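Local structure of conjugal transfer protein TRWB (Escherichia coli, 1E9R) at residues V42-R54 and V407-E421. The protein probably uses ATP to couple the transferred DNA to the type IV secretion channel in bacterial conjugation, working as a ring-shaped hexamer. Sequence-based numbering, arbitrary orientation.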
# COMPACT_ATOMS: atom_id res chain seq x y z
N VAL B 42 6.61 -13.91 38.31
CA VAL B 42 7.11 -13.52 37.00
C VAL B 42 8.52 -13.01 37.26
O VAL B 42 8.70 -11.95 37.85
CB VAL B 42 6.27 -12.38 36.38
CG1 VAL B 42 6.84 -12.01 35.02
CG2 VAL B 42 4.81 -12.81 36.28
N ALA B 43 9.52 -13.78 36.85
CA ALA B 43 10.91 -13.38 37.05
C ALA B 43 11.19 -13.07 38.53
O ALA B 43 11.97 -12.17 38.85
CB ALA B 43 11.24 -12.17 36.20
N GLY B 44 10.55 -13.82 39.42
CA GLY B 44 10.76 -13.60 40.84
C GLY B 44 9.82 -12.58 41.44
O GLY B 44 9.81 -12.38 42.66
N VAL B 45 9.03 -11.92 40.59
CA VAL B 45 8.10 -10.92 41.09
C VAL B 45 6.70 -11.51 41.18
O VAL B 45 6.19 -12.06 40.20
CB VAL B 45 8.04 -9.68 40.17
CG1 VAL B 45 7.19 -8.61 40.83
CG2 VAL B 45 9.44 -9.16 39.88
N PRO B 46 6.06 -11.41 42.36
CA PRO B 46 4.71 -11.95 42.51
C PRO B 46 3.73 -11.22 41.62
O PRO B 46 3.69 -9.98 41.57
CB PRO B 46 4.43 -11.77 44.00
CG PRO B 46 5.23 -10.59 44.36
CD PRO B 46 6.53 -10.82 43.62
N MET B 47 2.92 -11.99 40.91
CA MET B 47 1.95 -11.44 40.00
C MET B 47 0.65 -11.05 40.69
O MET B 47 0.05 -11.85 41.40
CB MET B 47 1.70 -12.45 38.88
CG MET B 47 0.56 -12.11 37.94
SD MET B 47 0.67 -13.07 36.43
CE MET B 47 -0.08 -11.90 35.28
N PRO B 48 0.21 -9.80 40.50
CA PRO B 48 -1.04 -9.36 41.12
C PRO B 48 -2.12 -10.34 40.71
O PRO B 48 -2.29 -10.62 39.52
CB PRO B 48 -1.25 -7.99 40.50
CG PRO B 48 0.14 -7.49 40.34
CD PRO B 48 0.88 -8.69 39.81
N ARG B 49 -2.83 -10.86 41.69
CA ARG B 49 -3.89 -11.82 41.43
C ARG B 49 -4.89 -11.35 40.39
O ARG B 49 -5.31 -12.13 39.54
CB ARG B 49 -4.63 -12.13 42.74
CG ARG B 49 -4.01 -13.20 43.60
CD ARG B 49 -4.62 -14.52 43.24
NE ARG B 49 -4.39 -15.49 44.30
CZ ARG B 49 -5.03 -16.65 44.39
NH1 ARG B 49 -5.94 -16.96 43.47
NH2 ARG B 49 -4.76 -17.49 45.38
N ASP B 50 -5.27 -10.08 40.46
CA ASP B 50 -6.24 -9.51 39.53
C ASP B 50 -5.68 -9.38 38.12
O ASP B 50 -6.43 -9.13 37.17
CB ASP B 50 -6.71 -8.13 40.04
CG ASP B 50 -5.57 -7.10 40.10
OD1 ASP B 50 -4.98 -6.77 39.05
OD2 ASP B 50 -5.26 -6.61 41.22
N ALA B 51 -4.37 -9.55 37.98
CA ALA B 51 -3.72 -9.45 36.69
C ALA B 51 -3.73 -10.80 35.98
O ALA B 51 -3.71 -10.86 34.74
CB ALA B 51 -2.30 -8.97 36.88
N GLU B 52 -3.76 -11.88 36.75
CA GLU B 52 -3.75 -13.22 36.18
C GLU B 52 -4.72 -13.47 35.02
O GLU B 52 -4.30 -13.93 33.96
CB GLU B 52 -4.01 -14.24 37.28
CG GLU B 52 -2.84 -14.44 38.19
CD GLU B 52 -3.18 -15.38 39.31
OE1 GLU B 52 -4.10 -16.20 39.14
OE2 GLU B 52 -2.51 -15.29 40.36
N PRO B 53 -6.02 -13.19 35.21
CA PRO B 53 -6.98 -13.42 34.13
C PRO B 53 -7.00 -12.33 33.05
O PRO B 53 -7.86 -12.36 32.16
CB PRO B 53 -8.29 -13.56 34.88
CG PRO B 53 -8.12 -12.61 36.00
CD PRO B 53 -6.71 -12.86 36.47
N ARG B 54 -6.07 -11.38 33.12
CA ARG B 54 -5.97 -10.32 32.12
C ARG B 54 -4.78 -10.62 31.19
O ARG B 54 -4.42 -9.82 30.33
CB ARG B 54 -5.87 -8.94 32.78
CG ARG B 54 -7.22 -8.43 33.31
CD ARG B 54 -7.19 -6.96 33.80
NE ARG B 54 -6.32 -6.74 34.97
CZ ARG B 54 -6.14 -5.56 35.57
NH1 ARG B 54 -6.77 -4.48 35.12
NH2 ARG B 54 -5.33 -5.46 36.62
N VAL B 407 9.55 -6.12 33.75
CA VAL B 407 8.21 -6.57 34.09
C VAL B 407 7.24 -5.40 34.25
O VAL B 407 7.46 -4.52 35.09
CB VAL B 407 8.22 -7.39 35.41
CG1 VAL B 407 6.83 -7.91 35.72
CG2 VAL B 407 9.22 -8.54 35.27
N GLY B 408 6.18 -5.40 33.44
CA GLY B 408 5.18 -4.35 33.49
C GLY B 408 3.78 -4.91 33.62
O GLY B 408 3.12 -5.18 32.63
N PHE B 409 3.32 -5.08 34.86
CA PHE B 409 1.99 -5.61 35.11
C PHE B 409 0.93 -4.61 34.71
O PHE B 409 1.19 -3.42 34.62
CB PHE B 409 1.85 -5.96 36.59
CG PHE B 409 2.68 -7.14 37.02
CD1 PHE B 409 2.48 -8.40 36.45
CD2 PHE B 409 3.67 -7.00 37.98
CE1 PHE B 409 3.25 -9.50 36.84
CE2 PHE B 409 4.45 -8.10 38.39
CZ PHE B 409 4.24 -9.35 37.81
N ALA B 410 -0.28 -5.12 34.47
CA ALA B 410 -1.41 -4.30 34.05
C ALA B 410 -1.75 -3.25 35.09
O ALA B 410 -1.37 -3.38 36.26
CB ALA B 410 -2.62 -5.18 33.80
N GLY B 411 -2.45 -2.21 34.66
CA GLY B 411 -2.84 -1.15 35.58
C GLY B 411 -1.74 -0.16 35.93
O GLY B 411 -0.75 -0.01 35.20
N ASN B 412 -1.91 0.51 37.06
CA ASN B 412 -0.97 1.52 37.51
C ASN B 412 0.15 0.95 38.37
O ASN B 412 0.23 1.20 39.57
CB ASN B 412 -1.75 2.60 38.27
CG ASN B 412 -0.92 3.80 38.59
OD1 ASN B 412 -0.12 4.24 37.77
ND2 ASN B 412 -1.10 4.35 39.78
N ARG B 413 1.02 0.18 37.73
CA ARG B 413 2.16 -0.44 38.40
C ARG B 413 3.44 0.04 37.76
O ARG B 413 3.51 0.18 36.54
CB ARG B 413 2.14 -1.95 38.24
CG ARG B 413 0.80 -2.60 38.42
CD ARG B 413 0.50 -2.84 39.87
NE ARG B 413 -0.72 -3.62 40.00
CZ ARG B 413 -1.19 -4.07 41.15
NH1 ARG B 413 -0.54 -3.80 42.29
NH2 ARG B 413 -2.31 -4.79 41.17
N PRO B 414 4.46 0.32 38.56
CA PRO B 414 5.70 0.76 37.93
C PRO B 414 6.34 -0.47 37.28
O PRO B 414 5.92 -1.59 37.53
CB PRO B 414 6.51 1.30 39.10
CG PRO B 414 6.04 0.46 40.25
CD PRO B 414 4.55 0.42 40.03
N ILE B 415 7.34 -0.26 36.42
CA ILE B 415 8.01 -1.38 35.78
C ILE B 415 9.34 -1.58 36.50
O ILE B 415 9.83 -0.68 37.19
CB ILE B 415 8.30 -1.10 34.29
CG1 ILE B 415 9.30 0.05 34.16
CG2 ILE B 415 7.00 -0.79 33.55
CD1 ILE B 415 9.74 0.34 32.74
N ALA B 416 9.92 -2.77 36.35
CA ALA B 416 11.18 -3.08 37.00
C ALA B 416 12.09 -3.96 36.14
O ALA B 416 11.62 -4.84 35.43
CB ALA B 416 10.90 -3.77 38.32
N LYS B 417 13.40 -3.70 36.19
CA LYS B 417 14.37 -4.49 35.46
C LYS B 417 14.80 -5.55 36.47
O LYS B 417 15.44 -5.25 37.47
CB LYS B 417 15.56 -3.63 35.05
CG LYS B 417 16.64 -4.34 34.24
CD LYS B 417 17.78 -3.37 33.97
CE LYS B 417 18.96 -4.07 33.34
NZ LYS B 417 20.10 -3.14 33.12
N VAL B 418 14.41 -6.79 36.21
CA VAL B 418 14.70 -7.90 37.10
C VAL B 418 15.41 -9.02 36.36
O VAL B 418 15.24 -9.20 35.15
CB VAL B 418 13.38 -8.45 37.70
CG1 VAL B 418 13.63 -9.73 38.47
CG2 VAL B 418 12.76 -7.42 38.61
N PRO B 419 16.26 -9.79 37.06
CA PRO B 419 16.95 -10.88 36.39
C PRO B 419 16.16 -12.18 36.50
O PRO B 419 15.41 -12.40 37.47
CB PRO B 419 18.28 -10.94 37.12
CG PRO B 419 17.85 -10.66 38.51
CD PRO B 419 16.91 -9.48 38.35
N LEU B 420 16.32 -13.03 35.49
CA LEU B 420 15.68 -14.33 35.45
C LEU B 420 16.66 -15.33 36.04
O LEU B 420 17.86 -15.27 35.78
CB LEU B 420 15.38 -14.74 34.01
CG LEU B 420 14.01 -14.34 33.47
CD1 LEU B 420 13.86 -14.84 32.03
CD2 LEU B 420 12.93 -14.94 34.36
N GLU B 421 16.13 -16.26 36.83
CA GLU B 421 16.96 -17.27 37.46
C GLU B 421 16.73 -18.61 36.78
O GLU B 421 15.59 -19.07 36.71
CB GLU B 421 16.58 -17.36 38.94
CG GLU B 421 15.08 -17.17 39.15
CD GLU B 421 14.71 -16.78 40.58
OE1 GLU B 421 15.61 -16.84 41.46
OE2 GLU B 421 13.53 -16.43 40.81
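Pro48 lies on the ring of Phe409 in a CH-pi contact: its CD stands 3.5 Å from the ring centroid and only 6° off the normal. CB of Phe409 points toward 42-54, and with chi1 of -69°, CG beside the backbone N, the ring comes to lie against Pro48. Pro48 CD is about equally far from CG, CD1 and CD2, as befits its place over the ring centre. Farther out, CE1 meets Val42 CG2 at 3.7 Å and also the CG of Met47, while CE2 meets Val45 CG1, in the ring plane, at 3.7 Å. At the tip, CZ comes to 3.8 Å from Met47 CA. Val407 CG1 covers the opposite face, 3.5 Å from the ring plane and offset toward the rim, so the ring is sandwiched. Replacing Phe409 with alanine is likely to open a gap between Pro48 and Val407 and to leave Val42, Val45 and Met47 without the ring they share.

The proline serves a second flat group: Pro48 CG sits over the centre of the Arg413 guanidinium, 3.8 Å from Arg413 CZ. Held nearly coplanar (17°) with the Asp50 carboxylate, this guanidinium forms a long salt bridge, NH2 to OD2 at 3.5 Å. Asp50 OD1 pairs with Arg54 NH2 at 2.8 Å, so the shared carboxylate probably eases the arginines' like charges in part; Arg54 also reaches Asp402 of a neighbouring subunit.

No hydrogen bond joins the segments. The type I' turn of hairpin 41-46 packs Ala43 against Val418 and Leu420, and the hairpin with the following loop lies across strands 404-408 and 415-419 of the large mixed sheet. Helix 26-33 touches Val45, strand 339-342 backs Val42 and Phe409, and Leu420 rests on helix 66-79, which begins within the probable Walker A motif.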